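Local coordinates for IroE-like serine hydrolase (Shewanella oneidensis, PDB 3GFF), which probably hydrolyses ester bonds as a serine hydrolase of the esterase D family, with an alpha/beta-hydrolase fold, at residues E11-S19 against R26-E34; F192-N203 against P232-P243. One frame throughout, in Å; residues are numbered along the deposited sequence.

Contact 1 (E11-S19 against R26-E34); sequences EYQSKRLES and REYVIALPE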
loop_
_atom_site.group_PDB
_atom_site.type_symbol
_atom_site.label_atom_id
_atom_site.label_comp_id
_atom_site.label_asym_id
_atom_site.label_seq_id
_atom_site.Cartn_x
_atom_site.Cartn_y
_atom_site.Cartn_z
ATOM N N GLU A 11 1.442 -5.096 15.222
ATOM C CA GLU A 11 1.585 -5.310 16.718
ATOM C C GLU A 11 1.075 -4.107 17.492
ATOM O O GLU A 11 1.790 -3.135 17.781
ATOM C CB GLU A 11 3.013 -5.636 17.153
ATOM C CG GLU A 11 3.131 -5.799 18.674
ATOM C CD GLU A 11 4.414 -6.449 19.099
ATOM O OE1 GLU A 11 5.074 -7.096 18.246
ATOM O OE2 GLU A 11 4.759 -6.327 20.299
ATOM N N TYR A 12 -0.186 -4.198 17.848
ATOM C CA TYR A 12 -0.840 -3.102 18.480
ATOM C C TYR A 12 -1.222 -3.488 19.907
ATOM O O TYR A 12 -1.053 -4.616 20.337
ATOM C CB TYR A 12 -2.067 -2.714 17.640
ATOM C CG TYR A 12 -2.999 -3.879 17.424
ATOM C CD1 TYR A 12 -3.846 -4.319 18.452
ATOM C CD2 TYR A 12 -3.004 -4.578 16.218
ATOM C CE1 TYR A 12 -4.686 -5.403 18.281
ATOM C CE2 TYR A 12 -3.850 -5.669 16.033
ATOM C CZ TYR A 12 -4.688 -6.074 17.067
ATOM O OH TYR A 12 -5.535 -7.143 16.890
ATOM N N GLN A 13 -1.767 -2.510 20.601
ATOM C CA GLN A 13 -2.218 -2.620 21.963
ATOM C C GLN A 13 -3.730 -2.355 21.878
ATOM O O GLN A 13 -4.159 -1.336 21.347
ATOM C CB GLN A 13 -1.475 -1.525 22.704
ATOM C CG GLN A 13 -1.389 -1.578 24.182
ATOM C CD GLN A 13 -0.287 -0.657 24.709
ATOM O OE1 GLN A 13 0.046 -0.701 25.893
ATOM N NE2 GLN A 13 0.302 0.163 23.815
ATOM N N SER A 14 -4.542 -3.294 22.321
ATOM C CA SER A 14 -5.991 -3.098 22.316
ATOM C C SER A 14 -6.421 -2.344 23.581
ATOM O O SER A 14 -6.231 -2.810 24.696
ATOM C CB SER A 14 -6.727 -4.431 22.214
ATOM O OG SER A 14 -8.056 -4.284 22.702
ATOM N N LYS A 15 -7.060 -1.206 23.378
ATOM C CA LYS A 15 -7.454 -0.311 24.446
ATOM C C LYS A 15 -8.952 -0.046 24.596
ATOM O O LYS A 15 -9.727 -0.240 23.659
ATOM C CB LYS A 15 -6.763 1.028 24.187
ATOM C CG LYS A 15 -5.744 1.459 25.202
ATOM C CD LYS A 15 -4.542 0.591 25.379
ATOM C CE LYS A 15 -3.909 0.962 26.701
ATOM N NZ LYS A 15 -4.858 0.651 27.839
ATOM N N ARG A 16 -9.332 0.432 25.785
ATOM C CA ARG A 16 -10.708 0.847 26.087
ATOM C C ARG A 16 -10.752 2.116 26.926
ATOM O O ARG A 16 -9.942 2.315 27.846
ATOM C CB ARG A 16 -11.487 -0.226 26.852
ATOM C CG ARG A 16 -12.019 -1.295 25.964
ATOM C CD ARG A 16 -12.213 -2.589 26.701
ATOM N NE ARG A 16 -12.254 -3.677 25.728
ATOM C CZ ARG A 16 -13.329 -4.396 25.408
ATOM N NH1 ARG A 16 -14.496 -4.198 26.038
ATOM N NH2 ARG A 16 -13.219 -5.361 24.476
ATOM N N LEU A 17 -11.744 2.944 26.624
ATOM C CA LEU A 17 -11.985 4.163 27.350
ATOM C C LEU A 17 -13.497 4.310 27.585
ATOM O O LEU A 17 -14.307 4.196 26.638
ATOM C CB LEU A 17 -11.445 5.314 26.492
ATOM C CG LEU A 17 -11.319 6.725 27.030
ATOM C CD1 LEU A 17 -10.514 7.572 26.065
ATOM C CD2 LEU A 17 -12.693 7.312 27.240
ATOM N N GLU A 18 -13.882 4.563 28.826
ATOM C CA GLU A 18 -15.288 4.823 29.140
ATOM C C GLU A 18 -15.552 6.268 28.756
ATOM O O GLU A 18 -15.019 7.154 29.389
ATOM C CB GLU A 18 -15.599 4.606 30.621
ATOM C CG GLU A 18 -15.512 3.163 31.084
ATOM C CD GLU A 18 -16.348 2.194 30.232
ATOM O OE1 GLU A 18 -17.608 2.177 30.358
ATOM O OE2 GLU A 18 -15.736 1.429 29.451
ATOM N N SER A 19 -16.342 6.507 27.703
ATOM C CA SER A 19 -16.658 7.870 27.286
ATOM C C SER A 19 -17.811 8.385 28.103
ATOM O O SER A 19 -18.913 7.886 27.986
ATOM C CB SER A 19 -17.033 7.975 25.803
ATOM O OG SER A 19 -17.390 9.311 25.473
ATOM N N ARG A 26 -15.744 2.985 24.583
ATOM C CA ARG A 26 -15.137 3.194 23.303
ATOM C C ARG A 26 -13.853 2.362 23.203
ATOM O O ARG A 26 -13.029 2.396 24.092
ATOM C CB ARG A 26 -14.854 4.693 23.070
ATOM C CG ARG A 26 -16.017 5.489 22.499
ATOM C CD ARG A 26 -16.518 4.776 21.238
ATOM N NE ARG A 26 -17.254 5.619 20.324
ATOM C CZ ARG A 26 -16.928 5.891 19.067
ATOM N NH1 ARG A 26 -15.898 5.355 18.456
ATOM N NH2 ARG A 26 -17.705 6.687 18.378
ATOM N N GLU A 27 -13.711 1.611 22.112
ATOM C CA GLU A 27 -12.520 0.811 21.853
ATOM C C GLU A 27 -11.623 1.458 20.813
ATOM O O GLU A 27 -12.068 2.206 19.907
ATOM C CB GLU A 27 -12.889 -0.619 21.416
ATOM C CG GLU A 27 -13.507 -1.418 22.539
ATOM C CD GLU A 27 -13.942 -2.816 22.124
ATOM O OE1 GLU A 27 -14.188 -3.077 20.920
ATOM O OE2 GLU A 27 -14.055 -3.660 23.032
ATOM N N TYR A 28 -10.341 1.199 20.983
ATOM C CA TYR A 28 -9.341 1.699 20.068
ATOM C C TYR A 28 -8.074 0.852 20.133
ATOM O O TYR A 28 -7.859 0.101 21.083
ATOM C CB TYR A 28 -9.055 3.182 20.333
ATOM C CG TYR A 28 -8.398 3.522 21.640
ATOM C CD1 TYR A 28 -9.154 3.763 22.772
ATOM C CD2 TYR A 28 -7.023 3.646 21.733
ATOM C CE1 TYR A 28 -8.560 4.123 23.954
ATOM C CE2 TYR A 28 -6.422 3.999 22.908
ATOM C CZ TYR A 28 -7.192 4.252 24.016
ATOM O OH TYR A 28 -6.610 4.571 25.216
ATOM N N VAL A 29 -7.242 0.991 19.110
ATOM C CA VAL A 29 -5.981 0.266 18.991
ATOM C C VAL A 29 -4.815 1.248 18.806
ATOM O O VAL A 29 -4.967 2.281 18.176
ATOM C CB VAL A 29 -6.005 -0.732 17.794
ATOM C CG1 VAL A 29 -6.806 -1.978 18.119
ATOM C CG2 VAL A 29 -6.540 -0.042 16.521
ATOM N N ILE A 30 -3.674 0.932 19.404
ATOM C CA ILE A 30 -2.448 1.749 19.330
ATOM C C ILE A 30 -1.294 0.923 18.734
ATOM O O ILE A 30 -1.098 -0.191 19.147
ATOM C CB ILE A 30 -1.956 2.135 20.751
ATOM C CG1 ILE A 30 -2.971 2.991 21.501
ATOM C CG2 ILE A 30 -0.621 2.864 20.705
ATOM C CD1 ILE A 30 -2.482 3.374 22.908
ATOM N N ALA A 31 -0.556 1.477 17.774
ATOM C CA ALA A 31 0.654 0.861 17.227
ATOM C C ALA A 31 1.749 1.857 17.586
ATOM O O ALA A 31 1.621 3.051 17.280
ATOM C CB ALA A 31 0.572 0.673 15.698
ATOM N N LEU A 32 2.777 1.382 18.295
ATOM C CA LEU A 32 3.891 2.220 18.701
ATOM C C LEU A 32 4.991 2.092 17.628
ATOM O O LEU A 32 5.172 1.041 17.045
ATOM C CB LEU A 32 4.413 1.792 20.090
ATOM C CG LEU A 32 3.486 2.025 21.292
ATOM C CD1 LEU A 32 4.120 1.448 22.534
ATOM C CD2 LEU A 32 3.174 3.531 21.516
ATOM N N PRO A 33 5.723 3.170 17.364
ATOM C CA PRO A 33 6.755 3.054 16.362
ATOM C C PRO A 33 7.868 2.149 16.829
ATOM O O PRO A 33 8.039 1.915 18.038
ATOM C CB PRO A 33 7.262 4.492 16.208
ATOM C CG PRO A 33 6.978 5.124 17.440
ATOM C CD PRO A 33 5.693 4.520 17.953
ATOM N N GLU A 34 8.595 1.569 15.884
ATOM C CA GLU A 34 9.688 0.744 16.274
ATOM C C GLU A 34 10.750 1.692 16.849
ATOM O O GLU A 34 10.916 2.831 16.390
ATOM C CB GLU A 34 10.153 -0.210 15.180
ATOM C CG GLU A 34 10.535 0.311 13.834
ATOM C CD GLU A 34 10.771 -0.855 12.808
ATOM O OE1 GLU A 34 10.984 -2.027 13.204
ATOM O OE2 GLU A 34 10.725 -0.595 11.588
HETATM O O HOH W 1 2.487 -1.508 19.515
#

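Contact 2 (F192-N203 against P232-P243); sequences FKQKQLFMAIAN and PKGLGFMAKYYP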
loop_
_atom_site.group_PDB
_atom_site.type_symbol
_atom_site.label_atom_id
_atom_site.label_comp_id
_atom_site.label_asym_id
_atom_site.label_seq_id
_atom_site.Cartn_x
_atom_site.Cartn_y
_atom_site.Cartn_z
ATOM N N PHE A 192 -7.095 30.232 7.986
ATOM C CA PHE A 192 -6.862 29.057 8.831
ATOM C C PHE A 192 -5.598 29.236 9.660
ATOM O O PHE A 192 -4.679 29.944 9.264
ATOM C CB PHE A 192 -6.765 27.801 7.971
ATOM C CG PHE A 192 -8.050 27.441 7.335
ATOM C CD1 PHE A 192 -8.979 26.689 8.027
ATOM C CD2 PHE A 192 -8.351 27.872 6.069
ATOM C CE1 PHE A 192 -10.181 26.333 7.449
ATOM C CE2 PHE A 192 -9.559 27.543 5.476
ATOM C CZ PHE A 192 -10.474 26.758 6.174
ATOM N N LYS A 193 -5.554 28.586 10.819
ATOM C CA LYS A 193 -4.413 28.745 11.700
ATOM C C LYS A 193 -3.336 27.680 11.438
ATOM O O LYS A 193 -3.119 26.759 12.229
ATOM C CB LYS A 193 -4.882 28.825 13.162
ATOM C CG LYS A 193 -5.663 30.132 13.457
ATOM C CD LYS A 193 -5.729 30.379 14.927
ATOM C CE LYS A 193 -6.346 31.712 15.317
ATOM N NZ LYS A 193 -7.766 31.763 15.075
ATOM N N GLN A 194 -2.662 27.860 10.300
ATOM C CA GLN A 194 -1.586 26.978 9.806
ATOM C C GLN A 194 -2.042 25.532 9.781
ATOM O O GLN A 194 -1.544 24.657 10.518
ATOM C CB GLN A 194 -0.300 27.142 10.628
ATOM C CG GLN A 194 0.306 28.525 10.608
ATOM C CD GLN A 194 0.434 29.117 9.204
ATOM O OE1 GLN A 194 -0.253 30.091 8.879
ATOM N NE2 GLN A 194 1.299 28.545 8.380
ATOM N N LYS A 195 -3.031 25.305 8.928
ATOM C CA LYS A 195 -3.614 24.004 8.762
ATOM C C LYS A 195 -3.165 23.401 7.448
ATOM O O LYS A 195 -2.594 24.089 6.593
ATOM C CB LYS A 195 -5.133 24.114 8.832
ATOM C CG LYS A 195 -5.647 24.766 10.123
ATOM C CD LYS A 195 -5.418 23.868 11.323
ATOM C CE LYS A 195 -5.918 24.475 12.594
ATOM N NZ LYS A 195 -5.835 23.512 13.713
ATOM N N GLN A 196 -3.366 22.092 7.352
ATOM C CA GLN A 196 -3.071 21.275 6.166
ATOM C C GLN A 196 -4.213 20.310 5.874
ATOM O O GLN A 196 -4.763 19.710 6.773
ATOM C CB GLN A 196 -1.741 20.522 6.310
ATOM C CG GLN A 196 -0.501 21.462 6.097
ATOM C CD GLN A 196 0.833 20.767 6.381
ATOM O OE1 GLN A 196 1.292 20.746 7.507
ATOM N NE2 GLN A 196 1.479 20.267 5.354
ATOM N N LEU A 197 -4.565 20.210 4.597
ATOM C CA LEU A 197 -5.614 19.340 4.106
ATOM C C LEU A 197 -5.122 18.663 2.823
ATOM O O LEU A 197 -4.573 19.317 1.928
ATOM C CB LEU A 197 -6.899 20.123 3.784
ATOM C CG LEU A 197 -7.995 19.290 3.078
ATOM C CD1 LEU A 197 -8.602 18.203 3.993
ATOM C CD2 LEU A 197 -9.071 20.203 2.547
ATOM N N PHE A 198 -5.285 17.351 2.766
ATOM C CA PHE A 198 -5.014 16.565 1.551
ATOM C C PHE A 198 -6.307 15.887 1.219
ATOM O O PHE A 198 -6.924 15.264 2.099
ATOM C CB PHE A 198 -3.908 15.520 1.778
ATOM C CG PHE A 198 -3.763 14.514 0.643
ATOM C CD1 PHE A 198 -2.961 14.790 -0.452
ATOM C CD2 PHE A 198 -4.414 13.291 0.705
ATOM C CE1 PHE A 198 -2.814 13.882 -1.483
ATOM C CE2 PHE A 198 -4.274 12.374 -0.308
ATOM C CZ PHE A 198 -3.474 12.677 -1.420
HETATM N N MSE A 199 -6.759 16.009 -0.025
HETATM C CA MSE A 199 -7.941 15.269 -0.491
HETATM C C MSE A 199 -7.573 14.211 -1.534
HETATM O O MSE A 199 -6.867 14.506 -2.517
HETATM C CB MSE A 199 -8.984 16.211 -1.122
HETATM C CG MSE A 199 -9.664 17.126 -0.150
HETATM SE SE MSE A 199 -10.815 18.397 -1.021
HETATM C CE MSE A 199 -12.045 17.143 -1.917
ATOM N N ALA A 200 -8.058 12.984 -1.338
ATOM C CA ALA A 200 -7.912 11.922 -2.347
ATOM C C ALA A 200 -9.286 11.895 -2.978
ATOM O O ALA A 200 -10.287 11.957 -2.254
ATOM C CB ALA A 200 -7.589 10.538 -1.720
ATOM N N ILE A 201 -9.340 11.807 -4.302
ATOM C CA ILE A 201 -10.598 11.801 -5.021
ATOM C C ILE A 201 -10.593 10.620 -5.985
ATOM O O ILE A 201 -9.800 10.603 -6.933
ATOM C CB ILE A 201 -10.843 13.133 -5.809
ATOM C CG1 ILE A 201 -10.707 14.336 -4.883
ATOM C CG2 ILE A 201 -12.239 13.109 -6.490
ATOM C CD1 ILE A 201 -10.734 15.736 -5.577
ATOM N N ALA A 202 -11.473 9.638 -5.734
ATOM C CA ALA A 202 -11.560 8.440 -6.558
ATOM C C ALA A 202 -12.563 8.612 -7.718
ATOM O O ALA A 202 -13.106 9.688 -7.910
ATOM C CB ALA A 202 -11.914 7.213 -5.689
ATOM N N ASN A 203 -12.794 7.536 -8.475
ATOM C CA ASN A 203 -13.688 7.528 -9.635
ATOM C C ASN A 203 -14.785 6.435 -9.488
ATOM O O ASN A 203 -14.897 5.537 -10.330
ATOM C CB ASN A 203 -12.831 7.299 -10.890
ATOM C CG ASN A 203 -13.613 7.496 -12.205
ATOM O OD1 ASN A 203 -14.624 8.174 -12.233
ATOM N ND2 ASN A 203 -13.150 6.872 -13.275
ATOM N N PRO A 232 -7.449 29.792 0.372
ATOM C CA PRO A 232 -7.563 30.461 1.662
ATOM C C PRO A 232 -6.215 30.607 2.343
ATOM O O PRO A 232 -5.370 29.721 2.231
ATOM C CB PRO A 232 -8.477 29.514 2.474
ATOM C CG PRO A 232 -8.496 28.249 1.748
ATOM C CD PRO A 232 -8.295 28.577 0.316
ATOM N N LYS A 233 -6.015 31.724 3.022
ATOM C CA LYS A 233 -4.784 31.974 3.783
ATOM C C LYS A 233 -4.680 30.987 4.954
ATOM O O LYS A 233 -5.688 30.564 5.507
ATOM C CB LYS A 233 -4.729 33.439 4.298
ATOM C CG LYS A 233 -4.682 34.559 3.206
ATOM C CD LYS A 233 -3.546 34.308 2.209
ATOM C CE LYS A 233 -3.042 35.551 1.492
ATOM N NZ LYS A 233 -1.900 36.299 2.230
ATOM N N GLY A 234 -3.461 30.540 5.233
ATOM C CA GLY A 234 -3.188 29.629 6.317
ATOM C C GLY A 234 -3.465 28.155 6.165
ATOM O O GLY A 234 -3.360 27.426 7.148
ATOM N N LEU A 235 -3.849 27.726 4.956
ATOM C CA LEU A 235 -4.121 26.338 4.654
ATOM C C LEU A 235 -3.261 25.821 3.495
ATOM O O LEU A 235 -3.352 26.340 2.365
ATOM C CB LEU A 235 -5.581 26.142 4.251
ATOM C CG LEU A 235 -6.055 24.716 3.933
ATOM C CD1 LEU A 235 -6.215 23.842 5.162
ATOM C CD2 LEU A 235 -7.395 24.794 3.157
ATOM N N GLY A 236 -2.447 24.805 3.790
ATOM C CA GLY A 236 -1.659 24.082 2.770
ATOM C C GLY A 236 -2.618 23.011 2.270
ATOM O O GLY A 236 -3.102 22.187 3.046
ATOM N N PHE A 237 -2.923 23.039 0.983
ATOM C CA PHE A 237 -3.899 22.149 0.416
ATOM C C PHE A 237 -3.364 21.419 -0.779
ATOM O O PHE A 237 -2.595 21.960 -1.608
ATOM C CB PHE A 237 -5.140 22.949 -0.019
ATOM C CG PHE A 237 -6.149 22.143 -0.814
ATOM C CD1 PHE A 237 -6.862 21.119 -0.210
ATOM C CD2 PHE A 237 -6.421 22.444 -2.140
ATOM C CE1 PHE A 237 -7.752 20.369 -0.934
ATOM C CE2 PHE A 237 -7.345 21.715 -2.869
ATOM C CZ PHE A 237 -8.004 20.675 -2.280
HETATM N N MSE A 238 -3.739 20.165 -0.868
HETATM C CA MSE A 238 -3.505 19.499 -2.129
HETATM C C MSE A 238 -4.458 18.321 -2.322
HETATM O O MSE A 238 -4.862 17.692 -1.359
HETATM C CB MSE A 238 -2.011 19.246 -2.292
HETATM C CG MSE A 238 -1.460 17.977 -1.951
HETATM SE SE MSE A 238 -1.015 17.155 -3.598
HETATM C CE MSE A 238 -0.782 18.739 -4.707
ATOM N N ALA A 239 -4.899 18.130 -3.561
ATOM C CA ALA A 239 -5.785 17.044 -3.934
ATOM C C ALA A 239 -5.148 16.210 -5.053
ATOM O O ALA A 239 -4.291 16.708 -5.791
ATOM C CB ALA A 239 -7.162 17.584 -4.407
ATOM N N LYS A 240 -5.512 14.941 -5.105
ATOM C CA LYS A 240 -5.107 14.058 -6.186
ATOM C C LYS A 240 -6.314 13.240 -6.599
ATOM O O LYS A 240 -7.005 12.689 -5.763
ATOM C CB LYS A 240 -3.916 13.161 -5.827
ATOM C CG LYS A 240 -3.521 12.214 -6.995
ATOM C CD LYS A 240 -2.274 11.350 -6.764
ATOM C CE LYS A 240 -1.004 11.911 -7.419
ATOM N NZ LYS A 240 0.125 10.968 -7.186
ATOM N N TYR A 241 -6.587 13.228 -7.899
ATOM C CA TYR A 241 -7.667 12.448 -8.498
ATOM C C TYR A 241 -7.097 11.111 -9.000
ATOM O O TYR A 241 -6.056 11.069 -9.653
ATOM C CB TYR A 241 -8.337 13.239 -9.651
ATOM C CG TYR A 241 -9.315 12.403 -10.491
ATOM C CD1 TYR A 241 -10.446 11.826 -9.896
ATOM C CD2 TYR A 241 -9.112 12.211 -11.852
ATOM C CE1 TYR A 241 -11.331 11.077 -10.621
ATOM C CE2 TYR A 241 -10.008 11.445 -12.615
ATOM C CZ TYR A 241 -11.131 10.894 -11.972
ATOM O OH TYR A 241 -12.034 10.141 -12.667
ATOM N N TYR A 242 -7.816 10.031 -8.701
ATOM C CA TYR A 242 -7.434 8.661 -9.052
ATOM C C TYR A 242 -8.491 8.019 -9.966
ATOM O O TYR A 242 -9.431 7.366 -9.484
ATOM C CB TYR A 242 -7.303 7.831 -7.767
ATOM C CG TYR A 242 -6.249 8.320 -6.775
ATOM C CD1 TYR A 242 -6.566 9.229 -5.777
ATOM C CD2 TYR A 242 -4.947 7.819 -6.817
ATOM C CE1 TYR A 242 -5.602 9.656 -4.870
ATOM C CE2 TYR A 242 -3.996 8.224 -5.940
ATOM C CZ TYR A 242 -4.332 9.131 -4.946
ATOM O OH TYR A 242 -3.348 9.546 -4.090
ATOM N N PRO A 243 -8.343 8.158 -11.275
ATOM C CA PRO A 243 -9.384 7.610 -12.163
ATOM C C PRO A 243 -9.509 6.076 -12.121
ATOM O O PRO A 243 -10.568 5.546 -12.444
ATOM C CB PRO A 243 -8.921 8.061 -13.562
ATOM C CG PRO A 243 -7.452 8.218 -13.439
ATOM C CD PRO A 243 -7.224 8.742 -12.039
#

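Contact 1 (E11-S19 against R26-E34)
The N-terminal beta hairpin of the hydrolase brings Lys15 against Tyr28 and Gln13 against Ile30 in two antiparallel strands. Gln13, Lys15 and Leu17 form hydrogen-bonded pairs with Ile30, Tyr28 and Arg26, each joined by two backbone bonds, among them Gln13 N to Ile30 O at 2.8 Å and Arg26 N to Leu17 O at 2.8 Å.

Lys15 runs alongside Tyr28, with its CB over one face of the ring. This CB makes a CH-pi contact 3.3 Å from the centroid of the Tyr28 ring, displaced toward the rim, and Lys15 CG lies 3.2 Å from Tyr28 OH. Tyr28 reaches this position because chi1 (67°) sets CG between its own backbone N and carbonyl carbon, turning the ring back under the neighbouring strand. Leu17 CB meets the edge of the same ring at CE1, 4.0 Å away. Leu125 and Ile129 of helix 114-132 also touch Tyr28, placing this aromatic between the hairpin and a helix that packs on the sheet.

In the alpha/beta-hydrolase fold such antiparallel strands precede the parallel core; here strand 24-31 pairs on its other side with strand 77-81, and strand 12-19 is the outermost. On the face bearing Tyr12, Ser14 and Val29, Tyr12 CD1 rests 3.8 Å from Val29 CG1, the two side chains crossing at a slant, and Phe55 of helix 51-65 touches both. Arg16 and Glu27 run alongside each other on this face and form a salt bridge, although their charged ends are modelled too close for its detailed geometry to be trusted. Beyond the paired residues, a water accepts from Leu32 N and donates to Glu11 O.

Contact 2 (F192-N203 against P232-P243)
Strands 195-201 and 235-241 run parallel, their directions 9° apart, and a ladder of backbone hydrogen bonds links them from Lys195 N to Gly234 O (2.8 Å) through to Tyr242 N and Ile201 O (2.7 Å). At the start, Phe192 N donates to Lys233 O in the type II turn formed by Pro232 to Leu235. The Phe192 ring extends alongside Leu235, CD2 lying 3.7 Å from Leu235 CB, while Pro232 CB comes in at the ring edge.

Farther along, Leu197 CD2 packs 3.6 Å from Phe237 CD1, these two side chains pointing the same way. Met199, a selenomethionine, crosses Phe237 aslant and brings its selenium to the ring edge, 3.6 Å from Phe237 CE1, in a Met-aromatic contact. Leu227 of helix 215-230 touches both Leu197 and Phe237 on this face. The other face carries Phe198, whose CD1 lies 3.8 Å from Met238 CG, and Ala200, whose CB lies 3.8 Å from Tyr242 CE1; Tyr242 OH is bound by Asp257.

At the far end, Asn203 ND2 donates to an in-plane lone pair of Pro243 O at 3.0 Å, and that oxygen lies nearly in the Asn203 amide plane. A chi1 of -171° carries the amide toward Pro243 O and the Tyr241 hydroxyl, with amide and ring planes 66° apart; Lys217 NZ binds both Asn203 OD1 and Tyr241 OH. Ala202 N bonds to Asp169, the probable acid of a Ser145-His247-Asp169 triad. Parallel strands joined by a crossover through helix 215-230 are typical of the alpha/beta-hydrolase fold, and the probable histidine, His247, follows strand 235-241.

How the contacts relate
Contacts 1 and 2 lie at the two ends of one mixed eight-stranded sheet, with the chain's centre between them, their own centres 28 Å apart and their nearest atoms about 19 Å apart. Strand 12-19 is outermost at one end and strand 235-241 at the other. Contact 1 is complete within the first part of the chain, well ahead of contact 2. Between their inner strands run 77-81, 43-48, 138-144 and 164-168. The antiparallel hairpin thus borders one end of the sheet, whereas the parallel pair completes the other beside the probable triad, whose Ser145 follows the central strand 138-144.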